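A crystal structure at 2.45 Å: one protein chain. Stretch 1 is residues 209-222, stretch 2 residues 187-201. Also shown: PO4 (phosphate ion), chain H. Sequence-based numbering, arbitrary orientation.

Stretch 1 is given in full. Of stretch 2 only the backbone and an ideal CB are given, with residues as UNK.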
# COMPACT_ATOMS: atom_id res chain seq x y z
N LYS A 209 -8.22 -19.03 5.01
CA LYS A 209 -8.88 -17.88 5.62
C LYS A 209 -10.02 -18.24 6.54
O LYS A 209 -10.50 -17.38 7.24
CB LYS A 209 -9.52 -16.96 4.57
CG LYS A 209 -8.60 -16.22 3.72
CD LYS A 209 -9.27 -15.76 2.39
CE LYS A 209 -9.45 -14.22 2.30
NZ LYS A 209 -9.60 -13.80 0.88
N TYR A 210 -10.53 -19.46 6.47
CA TYR A 210 -11.75 -19.76 7.22
C TYR A 210 -11.45 -19.74 8.72
O TYR A 210 -10.44 -20.28 9.16
CB TYR A 210 -12.39 -21.09 6.81
CG TYR A 210 -13.56 -21.43 7.69
CD1 TYR A 210 -14.83 -20.99 7.39
CD2 TYR A 210 -13.38 -22.11 8.88
CE1 TYR A 210 -15.89 -21.24 8.22
CE2 TYR A 210 -14.42 -22.38 9.70
CZ TYR A 210 -15.68 -21.95 9.38
OH TYR A 210 -16.74 -22.28 10.24
N SER A 211 -12.31 -19.11 9.50
CA SER A 211 -12.12 -19.06 10.94
C SER A 211 -13.38 -19.51 11.65
O SER A 211 -14.47 -18.97 11.42
CB SER A 211 -11.78 -17.65 11.38
OG SER A 211 -11.53 -17.65 12.77
N ARG A 212 -13.24 -20.52 12.52
CA ARG A 212 -14.36 -20.96 13.32
C ARG A 212 -14.96 -19.78 14.09
O ARG A 212 -16.18 -19.73 14.27
CB ARG A 212 -13.91 -22.03 14.32
CG ARG A 212 -14.89 -22.27 15.51
CD ARG A 212 -16.23 -22.89 15.09
NE ARG A 212 -16.06 -24.24 14.56
CZ ARG A 212 -15.83 -25.33 15.30
NH1 ARG A 212 -15.76 -25.26 16.62
NH2 ARG A 212 -15.66 -26.52 14.71
N GLY A 213 -14.10 -18.86 14.54
CA GLY A 213 -14.54 -17.65 15.21
C GLY A 213 -15.65 -16.88 14.50
O GLY A 213 -16.47 -16.22 15.17
N ASP A 214 -15.68 -16.93 13.17
CA ASP A 214 -16.75 -16.26 12.43
C ASP A 214 -18.08 -16.99 12.56
O ASP A 214 -19.14 -16.38 12.51
CB ASP A 214 -16.39 -16.11 10.93
CG ASP A 214 -15.27 -15.11 10.68
OD1 ASP A 214 -15.16 -14.11 11.42
OD2 ASP A 214 -14.50 -15.31 9.74
N LEU A 215 -18.03 -18.30 12.70
CA LEU A 215 -19.25 -19.07 12.90
C LEU A 215 -19.77 -18.82 14.33
O LEU A 215 -20.95 -18.49 14.52
CB LEU A 215 -18.98 -20.56 12.63
CG LEU A 215 -20.11 -21.57 12.86
CD1 LEU A 215 -21.36 -21.13 12.10
CD2 LEU A 215 -19.69 -22.96 12.45
N ALA A 216 -18.88 -18.94 15.33
CA ALA A 216 -19.18 -18.56 16.72
C ALA A 216 -20.05 -17.31 16.76
O ALA A 216 -21.15 -17.33 17.29
CB ALA A 216 -17.88 -18.32 17.52
N GLU A 217 -19.59 -16.23 16.16
CA GLU A 217 -20.22 -14.93 16.35
C GLU A 217 -21.53 -14.75 15.59
O GLU A 217 -22.25 -13.80 15.87
CB GLU A 217 -19.25 -13.79 16.03
CG GLU A 217 -17.90 -13.84 16.80
CD GLU A 217 -17.82 -12.97 18.07
OE1 GLU A 217 -18.86 -12.67 18.71
OE2 GLU A 217 -16.69 -12.59 18.44
N ARG A 218 -21.87 -15.64 14.65
CA ARG A 218 -23.19 -15.58 14.00
C ARG A 218 -24.29 -15.70 15.06
O ARG A 218 -25.36 -15.10 14.94
CB ARG A 218 -23.40 -16.69 12.97
CG ARG A 218 -22.64 -16.54 11.68
CD ARG A 218 -22.90 -17.70 10.69
NE ARG A 218 -24.31 -17.84 10.29
CZ ARG A 218 -24.97 -16.99 9.50
NH1 ARG A 218 -26.24 -17.23 9.19
NH2 ARG A 218 -24.38 -15.92 8.99
N ALA A 219 -24.02 -16.49 16.09
CA ALA A 219 -24.94 -16.64 17.20
C ALA A 219 -25.25 -15.26 17.80
O ALA A 219 -26.34 -15.04 18.31
CB ALA A 219 -24.35 -17.60 18.23
N TYR A 220 -24.31 -14.31 17.70
CA TYR A 220 -24.52 -12.99 18.25
C TYR A 220 -24.90 -11.93 17.22
O TYR A 220 -24.91 -10.74 17.53
CB TYR A 220 -23.29 -12.57 19.04
CG TYR A 220 -23.02 -13.45 20.24
CD1 TYR A 220 -23.60 -13.19 21.47
CD2 TYR A 220 -22.19 -14.56 20.13
CE1 TYR A 220 -23.34 -14.03 22.58
CE2 TYR A 220 -21.93 -15.39 21.21
CZ TYR A 220 -22.50 -15.13 22.43
OH TYR A 220 -22.23 -15.96 23.48
N TRP A 221 -25.33 -12.36 16.05
CA TRP A 221 -25.55 -11.43 14.95
C TRP A 221 -26.49 -10.25 15.26
O TRP A 221 -26.21 -9.12 14.83
CB TRP A 221 -26.04 -12.16 13.69
CG TRP A 221 -26.19 -11.23 12.50
CD1 TRP A 221 -27.24 -10.41 12.25
CD2 TRP A 221 -25.26 -11.02 11.44
NE1 TRP A 221 -27.04 -9.72 11.08
CE2 TRP A 221 -25.83 -10.07 10.57
CE3 TRP A 221 -24.00 -11.55 11.14
CZ2 TRP A 221 -25.21 -9.64 9.42
CZ3 TRP A 221 -23.37 -11.12 10.00
CH2 TRP A 221 -23.97 -10.16 9.15
N ASP A 222 -27.60 -10.48 15.94
CA ASP A 222 -28.56 -9.39 16.10
C ASP A 222 -28.08 -8.43 17.18
O ASP A 222 -28.43 -7.27 17.12
CB ASP A 222 -29.98 -9.91 16.41
CG ASP A 222 -30.60 -10.70 15.23
OD1 ASP A 222 -30.65 -10.17 14.07
OD2 ASP A 222 -31.05 -11.84 15.48
N UNK A 187 -22.47 -3.07 5.18
CA UNK A 187 -23.59 -3.81 5.74
C UNK A 187 -23.97 -5.00 4.81
O UNK A 187 -24.39 -4.84 3.65
CB UNK A 187 -24.78 -2.88 5.94
N UNK A 188 -23.76 -6.20 5.31
CA UNK A 188 -24.25 -7.38 4.61
C UNK A 188 -25.31 -8.03 5.45
O UNK A 188 -25.34 -7.86 6.68
CB UNK A 188 -23.12 -8.36 4.30
N UNK A 189 -26.20 -8.75 4.78
CA UNK A 189 -27.26 -9.51 5.45
C UNK A 189 -26.68 -10.74 6.13
O UNK A 189 -25.64 -11.27 5.71
CB UNK A 189 -28.35 -9.92 4.45
N UNK A 190 -27.33 -11.19 7.21
CA UNK A 190 -26.93 -12.46 7.89
C UNK A 190 -26.83 -13.64 6.90
O UNK A 190 -25.93 -14.47 7.03
CB UNK A 190 -27.94 -12.81 8.99
N UNK A 191 -27.66 -13.69 5.87
CA UNK A 191 -27.52 -14.78 4.88
C UNK A 191 -26.33 -14.66 3.95
O UNK A 191 -25.70 -15.66 3.62
CB UNK A 191 -28.79 -14.86 4.03
N UNK A 192 -26.06 -13.43 3.49
CA UNK A 192 -24.84 -13.14 2.73
C UNK A 192 -23.58 -13.61 3.46
O UNK A 192 -22.68 -14.18 2.83
CB UNK A 192 -24.74 -11.64 2.45
N UNK A 193 -23.50 -13.40 4.77
CA UNK A 193 -22.35 -13.88 5.52
C UNK A 193 -22.24 -15.41 5.40
O UNK A 193 -21.15 -15.96 5.17
CB UNK A 193 -22.46 -13.46 6.99
N UNK A 194 -23.37 -16.08 5.59
CA UNK A 194 -23.45 -17.53 5.47
C UNK A 194 -22.99 -17.97 4.08
O UNK A 194 -22.16 -18.86 3.96
CB UNK A 194 -24.88 -18.01 5.74
N UNK A 195 -23.51 -17.32 3.05
CA UNK A 195 -23.11 -17.61 1.68
C UNK A 195 -21.59 -17.44 1.52
O UNK A 195 -20.93 -18.22 0.85
CB UNK A 195 -23.86 -16.70 0.70
N UNK A 196 -21.03 -16.42 2.16
CA UNK A 196 -19.61 -16.18 2.04
C UNK A 196 -18.75 -17.19 2.80
O UNK A 196 -17.73 -17.62 2.27
CB UNK A 196 -19.29 -14.77 2.53
N UNK A 197 -19.15 -17.58 4.02
CA UNK A 197 -18.36 -18.57 4.76
C UNK A 197 -18.41 -19.91 4.04
O UNK A 197 -17.40 -20.62 3.96
CB UNK A 197 -18.87 -18.72 6.20
N UNK A 198 -19.57 -20.24 3.49
CA UNK A 198 -19.69 -21.47 2.72
C UNK A 198 -18.77 -21.45 1.52
O UNK A 198 -18.10 -22.43 1.24
CB UNK A 198 -21.14 -21.68 2.27
N UNK A 199 -18.74 -20.31 0.82
CA UNK A 199 -17.81 -20.16 -0.32
C UNK A 199 -16.33 -20.33 0.10
O UNK A 199 -15.54 -20.93 -0.62
CB UNK A 199 -18.00 -18.79 -0.97
N UNK A 200 -15.96 -19.90 1.30
CA UNK A 200 -14.58 -20.18 1.71
C UNK A 200 -14.31 -21.67 1.87
O UNK A 200 -13.23 -22.17 1.48
CB UNK A 200 -14.27 -19.46 3.02
N UNK A 201 -15.27 -22.38 2.44
CA UNK A 201 -15.11 -23.83 2.61
C UNK A 201 -15.12 -24.59 1.27
O UNK A 201 -14.37 -25.54 1.09
CB UNK A 201 -16.22 -24.37 3.51
P PO4 H . -12.96 -13.69 0.32
O1 PO4 H . -13.40 -14.92 1.13
O2 PO4 H . -11.72 -14.09 -0.46
O3 PO4 H . -13.95 -13.30 -0.77
O4 PO4 H . -12.79 -12.51 1.27

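Stretch 2 runs antiparallel to the helix of stretch 1, the axes 11.3 Å apart at closest approach and 157° between their directions, so the contact is read from Trp221 back to Tyr210.

Position 187 is extended, with nothing of stretch 1 near its CB, and the contact leaves it free; it is Asn187.

At 188, still extended, CA-to-CB points sideways and the ideal CB lies 5.2 Å from Trp221 CH2. An aliphatic or other apolar side chain would suit the indole. Ile188 places CG1 4.1 Å from Trp221 CH2, while its backbone O lies at the ring edge, 3.3 Å from Trp221 CZ2.

Position 189 points away, and its phi/psi of -73/152 comes right before a helix. That is the setting for an N-cap: Ser, Thr, Asp or Asn. Ser189 takes the role, its OG accepting from N of position 192 at 3.0 Å.

At 190 the ideal CB is 3.8 Å from Trp221 CE2, over the indole, with the Arg218 guanidinium beyond. A long side chain with aliphatic methylenes fits, whether or not it ends in a charge. Lys190 is fully extended, all four chi angles t. Its CB packs over the five-membered ring of Trp221, 3.8 Å from the centroid, and its CE lies over one face of the Arg218 guanidinium. Its backbone O accepts from Arg218 NH2 at 2.9 Å, a bond any residue here could offer.

At 191 and 192 stretch 1 offers nothing near the CB atoms and sets no preference; helix-compatible residues of many kinds would do. They are Asp191 and Glu192.

Position 193 points toward stretch 1, its ideal CB 3.7 Å from Arg218 NH2 and 3.9 Å from Trp221 CZ3. An acceptor is wanted, so Gln, Glu or a shorter polar residue is plausible. Gln193 OE1 accepts from Arg218 NH2 at 3.1 Å, and its CG lies 3.9 Å from Trp221 CZ3.

At 194 the ideal CB sits 3.8 Å from Arg218 NH1. Methylenes suit this spot, and an acidic end would seem the obvious choice. The deposited residue is Lys194, whose CB covers the guanidinium face opposite Lys190; its end leads away, although NZ remains 4.6 Å from Arg218 NH1, like charges close together.

Positions 195 and 196 are out of reach, and stretch 1 sets no preference. They are Lys195 and Arg196; Arg196 NE forms a salt bridge with Glu192 OE2, 3.0 Å.

Position 197 points toward stretch 1, its ideal CB 4.4 Å from Tyr210 CE1, which favors an apolar side chain such as Leu, Ile or Met. Leu197 CD2 reaches Asp214 CB at 3.8 Å and Tyr210 CE1 at 4.1 Å.

Position 198 points away and 199 is out of reach, so stretch 1 constrains neither; they are Ile198 and Ala199.

At 200 CA-to-CB points toward stretch 1, the ideal CB 4.5 Å from Tyr210 CB, with Asp214 and the phosphate within range of a long basic chain. Arg200 NE donates to phosphate O1 at 2.8 Å; its NH1 makes a long salt bridge with Asp214 OD2, 3.9 Å. A water accepts a weak bond from Arg200 NH1 (2.7 Å to the water O) and donates to Asp214 OD2 (2.6 Å from the water O).

At 201 an apolar end can swing onto the tyrosine ring: Leu201 CD2 lies over one face of Tyr210, 3.8 Å from the centroid.

Stretch 2 187-201: NISKDEQKKRLIARL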
# COMPACT_ATOMS: atom_id res chain seq x y z
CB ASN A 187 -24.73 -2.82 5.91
CG ASN A 187 -25.95 -3.39 6.58
OD1 ASN A 187 -25.88 -4.06 7.63
ND2 ASN A 187 -27.09 -3.07 6.04
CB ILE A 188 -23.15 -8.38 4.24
CG1 ILE A 188 -22.44 -8.93 5.50
CG2 ILE A 188 -22.17 -7.71 3.24
CD1 ILE A 188 -21.33 -9.94 5.23
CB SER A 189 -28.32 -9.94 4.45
OG SER A 189 -27.80 -10.93 3.60
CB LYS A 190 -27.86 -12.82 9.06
CG LYS A 190 -27.26 -13.86 10.07
CD LYS A 190 -28.32 -14.42 11.02
CE LYS A 190 -27.71 -15.31 12.14
NZ LYS A 190 -28.68 -15.77 13.23
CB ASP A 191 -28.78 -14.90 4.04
CG ASP A 191 -29.91 -15.53 4.79
OD1 ASP A 191 -29.62 -16.25 5.81
OD2 ASP A 191 -31.07 -15.27 4.34
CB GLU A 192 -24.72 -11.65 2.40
CG GLU A 192 -23.67 -11.32 1.34
CD GLU A 192 -23.89 -11.99 -0.02
OE1 GLU A 192 -25.04 -12.21 -0.42
OE2 GLU A 192 -22.88 -12.30 -0.68
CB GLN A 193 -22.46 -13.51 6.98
CG GLN A 193 -21.19 -13.21 7.60
CD GLN A 193 -20.95 -13.93 8.90
OE1 GLN A 193 -21.41 -15.04 9.09
NE2 GLN A 193 -20.11 -13.32 9.78
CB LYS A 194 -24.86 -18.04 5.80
CG LYS A 194 -25.10 -19.49 5.43
CD LYS A 194 -26.09 -20.24 6.36
CE LYS A 194 -27.54 -19.77 6.29
NZ LYS A 194 -28.43 -20.67 7.13
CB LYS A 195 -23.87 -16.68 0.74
CG LYS A 195 -23.91 -17.11 -0.73
CD LYS A 195 -24.42 -15.98 -1.68
CE LYS A 195 -23.89 -16.06 -3.16
NZ LYS A 195 -24.14 -14.75 -3.92
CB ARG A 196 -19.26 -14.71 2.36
CG ARG A 196 -19.78 -13.79 1.28
CD ARG A 196 -19.59 -12.32 1.57
NE ARG A 196 -20.32 -11.49 0.60
CZ ARG A 196 -20.18 -10.17 0.48
NH1 ARG A 196 -19.31 -9.51 1.22
NH2 ARG A 196 -20.92 -9.51 -0.35
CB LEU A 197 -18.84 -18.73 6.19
CG LEU A 197 -18.60 -17.56 7.12
CD1 LEU A 197 -19.41 -17.79 8.37
CD2 LEU A 197 -17.12 -17.39 7.45
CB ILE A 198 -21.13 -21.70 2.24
CG1 ILE A 198 -21.99 -22.26 3.37
CG2 ILE A 198 -21.14 -22.71 1.08
CD1 ILE A 198 -23.54 -22.21 3.03
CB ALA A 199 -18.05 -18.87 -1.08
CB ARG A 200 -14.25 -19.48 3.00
CG ARG A 200 -14.40 -18.01 2.85
CD ARG A 200 -13.75 -17.30 3.98
NE ARG A 200 -13.70 -15.87 3.77
CZ ARG A 200 -13.49 -15.02 4.76
NH1 ARG A 200 -13.35 -15.49 5.99
NH2 ARG A 200 -13.43 -13.71 4.54
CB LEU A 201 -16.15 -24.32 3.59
CG LEU A 201 -16.03 -23.66 4.95
CD1 LEU A 201 -17.19 -23.98 5.86
CD2 LEU A 201 -14.72 -24.08 5.59
O HOH W 1 -13.93 -17.24 8.02
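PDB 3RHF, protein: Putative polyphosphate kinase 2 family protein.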